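PDB 4V2X: endo-beta-1,4-glucanase (cellulase B) from Bacillus halodurans, which hydrolyses beta-1,4-linked glucans, probably including xyloglucan and mixed-linkage beta-glucans, through a family 5 catalytic module that works together with a CBM46 module. Local coordinates for residues L485-I497 / Y572-A585. Numbering follows the deposited sequence.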
ATOM      1  N   LEU A 485     -44.386 -37.527  -7.763  1.00 21.92           N
ATOM      2  CA  LEU A 485     -43.648 -37.375  -9.010  1.00 22.01           C
ATOM      3  C   LEU A 485     -43.872 -38.616  -9.854  1.00 22.49           C
ATOM      4  O   LEU A 485     -44.118 -39.707  -9.324  1.00 22.22           O
ATOM      5  CB  LEU A 485     -42.155 -37.192  -8.730  1.00 22.50           C
ATOM      6  CG  LEU A 485     -41.808 -35.973  -7.878  1.00 22.43           C
ATOM      7  CD1 LEU A 485     -40.325 -35.970  -7.544  1.00 22.77           C
ATOM      8  CD2 LEU A 485     -42.201 -34.676  -8.563  1.00 23.86           C
ATOM      9  N   GLN A 486     -43.783 -38.453 -11.168  1.00 21.54           N
ATOM     10  CA  GLN A 486     -44.045 -39.564 -12.070  1.00 21.53           C
ATOM     11  C   GLN A 486     -42.825 -39.924 -12.896  1.00 21.05           C
ATOM     12  O   GLN A 486     -42.014 -39.063 -13.248  1.00 19.34           O
ATOM     13  CB  GLN A 486     -45.221 -39.239 -12.993  1.00 23.14           C
ATOM     14  CG  GLN A 486     -46.485 -38.783 -12.280  1.00 23.33           C
ATOM     15  CD  GLN A 486     -47.142 -39.876 -11.451  1.00 24.82           C
ATOM     16  OE1 GLN A 486     -46.685 -41.015 -11.418  1.00 24.80           O
ATOM     17  NE2 GLN A 486     -48.228 -39.527 -10.774  1.00 26.63           N
ATOM     18  N   SER A 487     -42.715 -41.216 -13.185  1.00 20.58           N
ATOM     19  CA  SER A 487     -41.705 -41.736 -14.096  1.00 20.15           C
ATOM     20  C   SER A 487     -41.867 -41.092 -15.458  1.00 21.34           C
ATOM     21  O   SER A 487     -42.968 -40.708 -15.849  1.00 22.24           O
ATOM     22  CB  SER A 487     -41.830 -43.248 -14.206  1.00 20.42           C
ATOM     23  OG  SER A 487     -41.576 -43.878 -12.960  1.00 21.75           O
ATOM     24  N   THR A 488     -40.763 -40.951 -16.178  1.00 21.38           N
ATOM     25  CA  THR A 488     -40.790 -40.286 -17.470  1.00 22.07           C
ATOM     26  C   THR A 488     -39.496 -40.559 -18.225  1.00 22.42           C
ATOM     27  O   THR A 488     -38.579 -41.188 -17.701  1.00 20.60           O
ATOM     28  CB  THR A 488     -41.001 -38.765 -17.311  1.00 21.76           C
ATOM     29  OG1 THR A 488     -41.363 -38.186 -18.574  1.00 22.33           O
ATOM     30  CG2 THR A 488     -39.750 -38.079 -16.751  1.00 21.61           C
ATOM     31  N   GLN A 489     -39.441 -40.091 -19.464  1.00 25.42           N
ATOM     32  CA  GLN A 489     -38.234 -40.183 -20.265  1.00 27.04           C
ATOM     33  C   GLN A 489     -38.124 -38.902 -21.077  1.00 26.63           C
ATOM     34  O   GLN A 489     -39.131 -38.393 -21.580  1.00 28.52           O
ATOM     35  CB  GLN A 489     -38.280 -41.427 -21.157  1.00 32.07           C
ATOM     36  CG  GLN A 489     -36.937 -41.814 -21.766  1.00 37.25           C
ATOM     37  CD  GLN A 489     -36.772 -43.317 -21.974  1.00 43.33           C
ATOM     38  OE1 GLN A 489     -36.851 -44.102 -21.021  1.00 46.59           O
ATOM     39  NE2 GLN A 489     -36.522 -43.724 -23.220  1.00 44.08           N
ATOM     40  N   GLY A 490     -36.913 -38.362 -21.181  1.00 23.56           N
ATOM     41  CA  GLY A 490     -36.712 -37.084 -21.848  1.00 24.13           C
ATOM     42  C   GLY A 490     -35.275 -36.788 -22.232  1.00 24.20           C
ATOM     43  O   GLY A 490     -34.408 -37.659 -22.163  1.00 25.93           O
ATOM     44  N   HIS A 491     -35.043 -35.545 -22.641  1.00 25.72           N
ATOM     45  CA  HIS A 491     -33.759 -35.078 -23.151  1.00 25.25           C
ATOM     46  C   HIS A 491     -33.196 -34.031 -22.186  1.00 22.48           C
ATOM     47  O   HIS A 491     -33.955 -33.308 -21.545  1.00 21.25           O
ATOM     48  CB  HIS A 491     -33.980 -34.482 -24.548  1.00 28.20           C
ATOM     49  CG  HIS A 491     -32.725 -34.076 -25.255  1.00 30.53           C
ATOM     50  ND1 HIS A 491     -32.278 -32.774 -25.282  1.00 31.92           N
ATOM     51  CD2 HIS A 491     -31.846 -34.790 -25.997  1.00 32.45           C
ATOM     52  CE1 HIS A 491     -31.165 -32.705 -25.992  1.00 33.40           C
ATOM     53  NE2 HIS A 491     -30.883 -33.915 -26.439  1.00 33.85           N
ATOM     54  N   VAL A 492     -31.873 -33.945 -22.085  1.00 20.61           N
ATOM     55  CA  VAL A 492     -31.231 -33.031 -21.124  1.00 20.78           C
ATOM     56  C   VAL A 492     -31.559 -31.549 -21.324  1.00 21.77           C
ATOM     57  O   VAL A 492     -31.453 -30.757 -20.387  1.00 22.27           O
ATOM     58  CB  VAL A 492     -29.690 -33.176 -21.098  1.00 20.89           C
ATOM     59  CG1 VAL A 492     -29.286 -34.549 -20.576  1.00 20.77           C
ATOM     60  CG2 VAL A 492     -29.072 -32.888 -22.464  1.00 21.39           C
ATOM     61  N   SER A 493     -31.921 -31.168 -22.545  1.00 21.46           N
ATOM     62  CA  SER A 493     -32.222 -29.773 -22.860  1.00 21.97           C
ATOM     63  C   SER A 493     -33.599 -29.325 -22.384  1.00 21.57           C
ATOM     64  O   SER A 493     -33.853 -28.132 -22.287  1.00 21.66           O
ATOM     65  CB  SER A 493     -32.102 -29.526 -24.368  1.00 23.52           C
ATOM     66  OG  SER A 493     -33.189 -30.113 -25.062  1.00 24.81           O
ATOM     67  N   ASN A 494     -34.488 -30.273 -22.093  1.00 21.93           N
ATOM     68  CA  ASN A 494     -35.865 -29.947 -21.763  1.00 23.50           C
ATOM     69  C   ASN A 494     -36.503 -31.042 -20.915  1.00 21.77           C
ATOM     70  O   ASN A 494     -37.556 -31.576 -21.259  1.00 23.24           O
ATOM     71  CB  ASN A 494     -36.648 -29.739 -23.066  1.00 27.27           C
ATOM     72  CG  ASN A 494     -38.067 -29.282 -22.833  1.00 32.83           C
ATOM     73  OD1 ASN A 494     -38.337 -28.471 -21.947  1.00 38.15           O
ATOM     74  ND2 ASN A 494     -38.991 -29.804 -23.636  1.00 36.93           N
ATOM     75  N   PHE A 495     -35.857 -31.372 -19.800  1.00 20.65           N
ATOM     76  CA  PHE A 495     -36.309 -32.472 -18.959  1.00 19.86           C
ATOM     77  C   PHE A 495     -37.245 -31.990 -17.853  1.00 19.19           C
ATOM     78  O   PHE A 495     -36.842 -31.207 -16.993  1.00 18.50           O
ATOM     79  CB  PHE A 495     -35.127 -33.204 -18.330  1.00 19.16           C
ATOM     80  CG  PHE A 495     -35.518 -34.476 -17.641  1.00 18.78           C
ATOM     81  CD1 PHE A 495     -35.732 -35.631 -18.368  1.00 19.61           C
ATOM     82  CD2 PHE A 495     -35.702 -34.513 -16.264  1.00 18.39           C
ATOM     83  CE1 PHE A 495     -36.111 -36.805 -17.741  1.00 19.73           C
ATOM     84  CE2 PHE A 495     -36.073 -35.688 -15.626  1.00 18.14           C
ATOM     85  CZ  PHE A 495     -36.282 -36.833 -16.367  1.00 19.56           C
ATOM     86  N   SER A 496     -38.481 -32.483 -17.882  1.00 20.36           N
ATOM     87  CA  SER A 496     -39.494 -32.153 -16.879  1.00 22.80           C
ATOM     88  C   SER A 496     -40.052 -33.428 -16.266  1.00 21.98           C
ATOM     89  O   SER A 496     -40.479 -34.332 -16.990  1.00 23.80           O
ATOM     90  CB  SER A 496     -40.648 -31.369 -17.514  1.00 26.19           C
ATOM     91  OG  SER A 496     -40.246 -30.051 -17.841  1.00 33.90           O
ATOM     92  N   ILE A 497     -40.053 -33.498 -14.941  1.00 20.09           N
ATOM     93  CA  ILE A 497     -40.717 -34.580 -14.221  1.00 20.45           C
ATOM     94  C   ILE A 497     -42.180 -34.183 -13.999  1.00 20.19           C
ATOM     95  O   ILE A 497     -42.451 -33.133 -13.411  1.00 19.14           O
ATOM     96  CB  ILE A 497     -40.040 -34.857 -12.863  1.00 20.57           C
ATOM     97  CG1 ILE A 497     -38.566 -35.234 -13.062  1.00 21.67           C
ATOM     98  CG2 ILE A 497     -40.769 -35.972 -12.122  1.00 20.92           C
ATOM     99  CD1 ILE A 497     -37.746 -35.193 -11.793  1.00 21.67           C
ATOM    100  N   TYR A 572     -36.474 -39.728  -5.960  1.00 16.88           N
ATOM    101  CA  TYR A 572     -36.691 -39.949  -7.385  1.00 16.76           C
ATOM    102  C   TYR A 572     -35.363 -40.387  -7.971  1.00 16.64           C
ATOM    103  O   TYR A 572     -34.307 -39.966  -7.503  1.00 16.92           O
ATOM    104  CB  TYR A 572     -37.180 -38.660  -8.041  1.00 17.13           C
ATOM    105  CG  TYR A 572     -37.741 -38.789  -9.441  1.00 17.97           C
ATOM    106  CD1 TYR A 572     -39.081 -39.108  -9.654  1.00 18.82           C
ATOM    107  CD2 TYR A 572     -36.946 -38.534 -10.558  1.00 17.82           C
ATOM    108  CE1 TYR A 572     -39.602 -39.194 -10.934  1.00 18.03           C
ATOM    109  CE2 TYR A 572     -37.461 -38.622 -11.842  1.00 18.19           C
ATOM    110  CZ  TYR A 572     -38.786 -38.958 -12.025  1.00 18.80           C
ATOM    111  OH  TYR A 572     -39.301 -39.038 -13.294  1.00 18.78           O
ATOM    112  N   THR A 573     -35.418 -41.245  -8.981  1.00 16.87           N
ATOM    113  CA  THR A 573     -34.218 -41.714  -9.640  1.00 17.45           C
ATOM    114  C   THR A 573     -34.162 -41.212 -11.074  1.00 16.96           C
ATOM    115  O   THR A 573     -35.156 -41.257 -11.802  1.00 17.63           O
ATOM    116  CB  THR A 573     -34.154 -43.248  -9.614  1.00 19.87           C
ATOM    117  OG1 THR A 573     -34.152 -43.687  -8.251  1.00 20.71           O
ATOM    118  CG2 THR A 573     -32.894 -43.759 -10.316  1.00 21.18           C
ATOM    119  N   ILE A 574     -32.992 -40.728 -11.474  1.00 16.43           N
ATOM    120  CA  ILE A 574     -32.728 -40.482 -12.887  1.00 17.66           C
ATOM    121  C   ILE A 574     -31.552 -41.324 -13.364  1.00 17.56           C
ATOM    122  O   ILE A 574     -30.584 -41.546 -12.636  1.00 16.03           O
ATOM    123  CB  ILE A 574     -32.505 -38.992 -13.225  1.00 18.86           C
ATOM    124  CG1 ILE A 574     -31.423 -38.381 -12.338  1.00 20.13           C
ATOM    125  CG2 ILE A 574     -33.810 -38.220 -13.081  1.00 18.91           C
ATOM    126  CD1 ILE A 574     -30.907 -37.046 -12.820  1.00 20.87           C
ATOM    127  N   ILE A 575     -31.673 -41.816 -14.591  1.00 18.17           N
ATOM    128  CA  ILE A 575     -30.608 -42.551 -15.252  1.00 18.95           C
ATOM    129  C   ILE A 575     -30.270 -41.754 -16.501  1.00 18.62           C
ATOM    130  O   ILE A 575     -31.135 -41.524 -17.350  1.00 18.17           O
ATOM    131  CB  ILE A 575     -31.025 -43.992 -15.600  1.00 20.06           C
ATOM    132  CG1 ILE A 575     -31.380 -44.753 -14.319  1.00 21.56           C
ATOM    133  CG2 ILE A 575     -29.897 -44.711 -16.336  1.00 21.53           C
ATOM    134  CD1 ILE A 575     -31.936 -46.139 -14.540  1.00 24.51           C
ATOM    135  N   LYS A 576     -29.022 -41.311 -16.581  1.00 17.66           N
ATOM    136  CA  LYS A 576     -28.543 -40.521 -17.706  1.00 18.97           C
ATOM    137  C   LYS A 576     -27.720 -41.418 -18.628  1.00 19.61           C
ATOM    138  O   LYS A 576     -26.794 -42.097 -18.185  1.00 18.84           O
ATOM    139  CB  LYS A 576     -27.690 -39.357 -17.212  1.00 19.18           C
ATOM    140  CG  LYS A 576     -27.188 -38.418 -18.301  1.00 20.41           C
ATOM    141  CD  LYS A 576     -26.280 -37.350 -17.721  1.00 20.89           C
ATOM    142  CE  LYS A 576     -25.942 -36.284 -18.748  1.00 22.57           C
ATOM    143  NZ  LYS A 576     -25.064 -36.804 -19.829  1.00 25.66           N
ATOM    144  N   ASN A 577     -28.084 -41.414 -19.906  1.00 20.99           N
ATOM    145  CA  ASN A 577     -27.356 -42.123 -20.951  1.00 24.59           C
ATOM    146  C   ASN A 577     -27.194 -41.147 -22.106  1.00 23.04           C
ATOM    147  O   ASN A 577     -28.108 -40.973 -22.905  1.00 22.50           O
ATOM    148  CB  ASN A 577     -28.142 -43.355 -21.412  1.00 29.13           C
ATOM    149  CG  ASN A 577     -28.010 -44.540 -20.461  1.00 34.07           C
ATOM    150  OD1 ASN A 577     -29.005 -45.055 -19.939  1.00 38.94           O
ATOM    151  ND2 ASN A 577     -26.781 -44.992 -20.250  1.00 38.67           N
ATOM    152  N   GLY A 578     -26.042 -40.493 -22.182  1.00 23.28           N
ATOM    153  CA  GLY A 578     -25.842 -39.413 -23.145  1.00 24.77           C
ATOM    154  C   GLY A 578     -26.770 -38.250 -22.857  1.00 25.37           C
ATOM    155  O   GLY A 578     -26.903 -37.825 -21.712  1.00 24.55           O
ATOM    156  N   ASN A 579     -27.437 -37.745 -23.889  1.00 26.29           N
ATOM    157  CA  ASN A 579     -28.391 -36.653 -23.718  1.00 26.50           C
ATOM    158  C   ASN A 579     -29.795 -37.128 -23.336  1.00 25.26           C
ATOM    159  O   ASN A 579     -30.705 -36.309 -23.188  1.00 24.88           O
ATOM    160  CB  ASN A 579     -28.458 -35.809 -24.994  1.00 29.54           C
ATOM    161  CG  ASN A 579     -27.172 -35.053 -25.259  1.00 29.33           C
ATOM    162  OD1 ASN A 579     -26.490 -34.623 -24.334  1.00 29.97           O
ATOM    163  ND2 ASN A 579     -26.843 -34.874 -26.529  1.00 35.75           N
ATOM    164  N   GLN A 580     -29.969 -38.439 -23.176  1.00 23.27           N
ATOM    165  CA  GLN A 580     -31.253 -39.013 -22.818  1.00 24.88           C
ATOM    166  C   GLN A 580     -31.317 -39.320 -21.321  1.00 23.61           C
ATOM    167  O   GLN A 580     -30.359 -39.830 -20.724  1.00 22.63           O
ATOM    168  CB  GLN A 580     -31.516 -40.285 -23.628  1.00 28.67           C
ATOM    169  CG  GLN A 580     -31.483 -40.085 -25.143  1.00 32.50           C
ATOM    170  CD  GLN A 580     -32.485 -39.049 -25.655  1.00 37.45           C
ATOM    171  OE1 GLN A 580     -33.585 -38.901 -25.116  1.00 40.49           O
ATOM    172  NE2 GLN A 580     -32.108 -38.332 -26.714  1.00 41.70           N
ATOM    173  N   VAL A 581     -32.464 -39.015 -20.730  1.00 20.69           N
ATOM    174  CA  VAL A 581     -32.658 -39.166 -19.302  1.00 19.78           C
ATOM    175  C   VAL A 581     -33.944 -39.935 -19.045  1.00 19.56           C
ATOM    176  O   VAL A 581     -35.005 -39.590 -19.573  1.00 20.12           O
ATOM    177  CB  VAL A 581     -32.726 -37.795 -18.608  1.00 19.78           C
ATOM    178  CG1 VAL A 581     -32.845 -37.964 -17.095  1.00 19.26           C
ATOM    179  CG2 VAL A 581     -31.508 -36.961 -18.973  1.00 20.88           C
ATOM    180  N   THR A 582     -33.828 -40.983 -18.240  1.00 18.58           N
ATOM    181  CA  THR A 582     -34.966 -41.740 -17.763  1.00 19.30           C
ATOM    182  C   THR A 582     -35.203 -41.356 -16.308  1.00 18.34           C
ATOM    183  O   THR A 582     -34.275 -41.353 -15.508  1.00 17.61           O
ATOM    184  CB  THR A 582     -34.699 -43.249 -17.861  1.00 20.72           C
ATOM    185  OG1 THR A 582     -34.521 -43.603 -19.238  1.00 21.66           O
ATOM    186  CG2 THR A 582     -35.851 -44.064 -17.279  1.00 22.61           C
ATOM    187  N   GLY A 583     -36.448 -41.024 -15.990  1.00 18.34           N
ATOM    188  CA  GLY A 583     -36.869 -40.724 -14.627  1.00 18.29           C
ATOM    189  C   GLY A 583     -37.727 -41.853 -14.097  1.00 19.51           C
ATOM    190  O   GLY A 583     -38.610 -42.356 -14.802  1.00 21.31           O
ATOM    191  N   ILE A 584     -37.467 -42.263 -12.859  1.00 19.85           N
ATOM    192  CA  ILE A 584     -38.196 -43.364 -12.238  1.00 20.93           C
ATOM    193  C   ILE A 584     -38.714 -42.924 -10.877  1.00 21.15           C
ATOM    194  O   ILE A 584     -37.932 -42.615  -9.978  1.00 19.64           O
ATOM    195  CB  ILE A 584     -37.316 -44.617 -12.064  1.00 21.85           C
ATOM    196  CG1 ILE A 584     -36.734 -45.065 -13.410  1.00 23.39           C
ATOM    197  CG2 ILE A 584     -38.125 -45.746 -11.440  1.00 22.51           C
ATOM    198  CD1 ILE A 584     -35.595 -46.050 -13.281  1.00 25.80           C
ATOM    199  N   ALA A 585     -40.035 -42.912 -10.731  1.00 21.68           N
ATOM    200  CA  ALA A 585     -40.672 -42.490  -9.486  1.00 22.59           C
ATOM    201  C   ALA A 585     -40.482 -43.510  -8.365  1.00 24.54           C
ATOM    202  O   ALA A 585     -40.248 -44.692  -8.617  1.00 25.03           O
ATOM    203  CB  ALA A 585     -42.151 -42.240  -9.717  1.00 22.97           C
TER
HETATM  204  O   HOH W   1     -41.932 -46.143 -10.508  1.00 37.27           O
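Tyr572 reaches across the strand of Gly583 to the break in strand 484-491 of the CBM46 beta-sheet, where its OH donates to Gln486 O at 2.7 Å, tilted 31° from the carbonyl plane. Having CG anti to the backbone N (chi1 -167°) brings the hydroxyl end over Gly583, which, lacking a side chain, accommodates it. Ile497 lays CD1 over one face of this ring, 3.9 Å from its centroid, while Leu485 CB meets Tyr572 CD1 obliquely. Farther along the same side, Phe495 crosses Val581 at about a right angle and takes CG1 of Val581 over a ring face; Val581 CG2 also meets Val492 CG1 at 3.7 Å. Phe550 of helix 547-551 covers Val492 and Val581. On the reverse side, Thr582 OG1 donates to Gln489 OE1 (3.0 Å) from well above the amide's carbonyl plane. Paired backbone bonds at Thr488-Gly583 and Gly490-Val581 join these antiparallel strands, and Ala585 N points almost straight (175°) at Ser487 OG. A phenylalanine in place of Tyr572 would probably keep the ring packing but leave Gln486 O without its hydroxyl donor. The contact thus couples an aromatic-aliphatic core on one side of the sheet with a polar, more exposed side on the other.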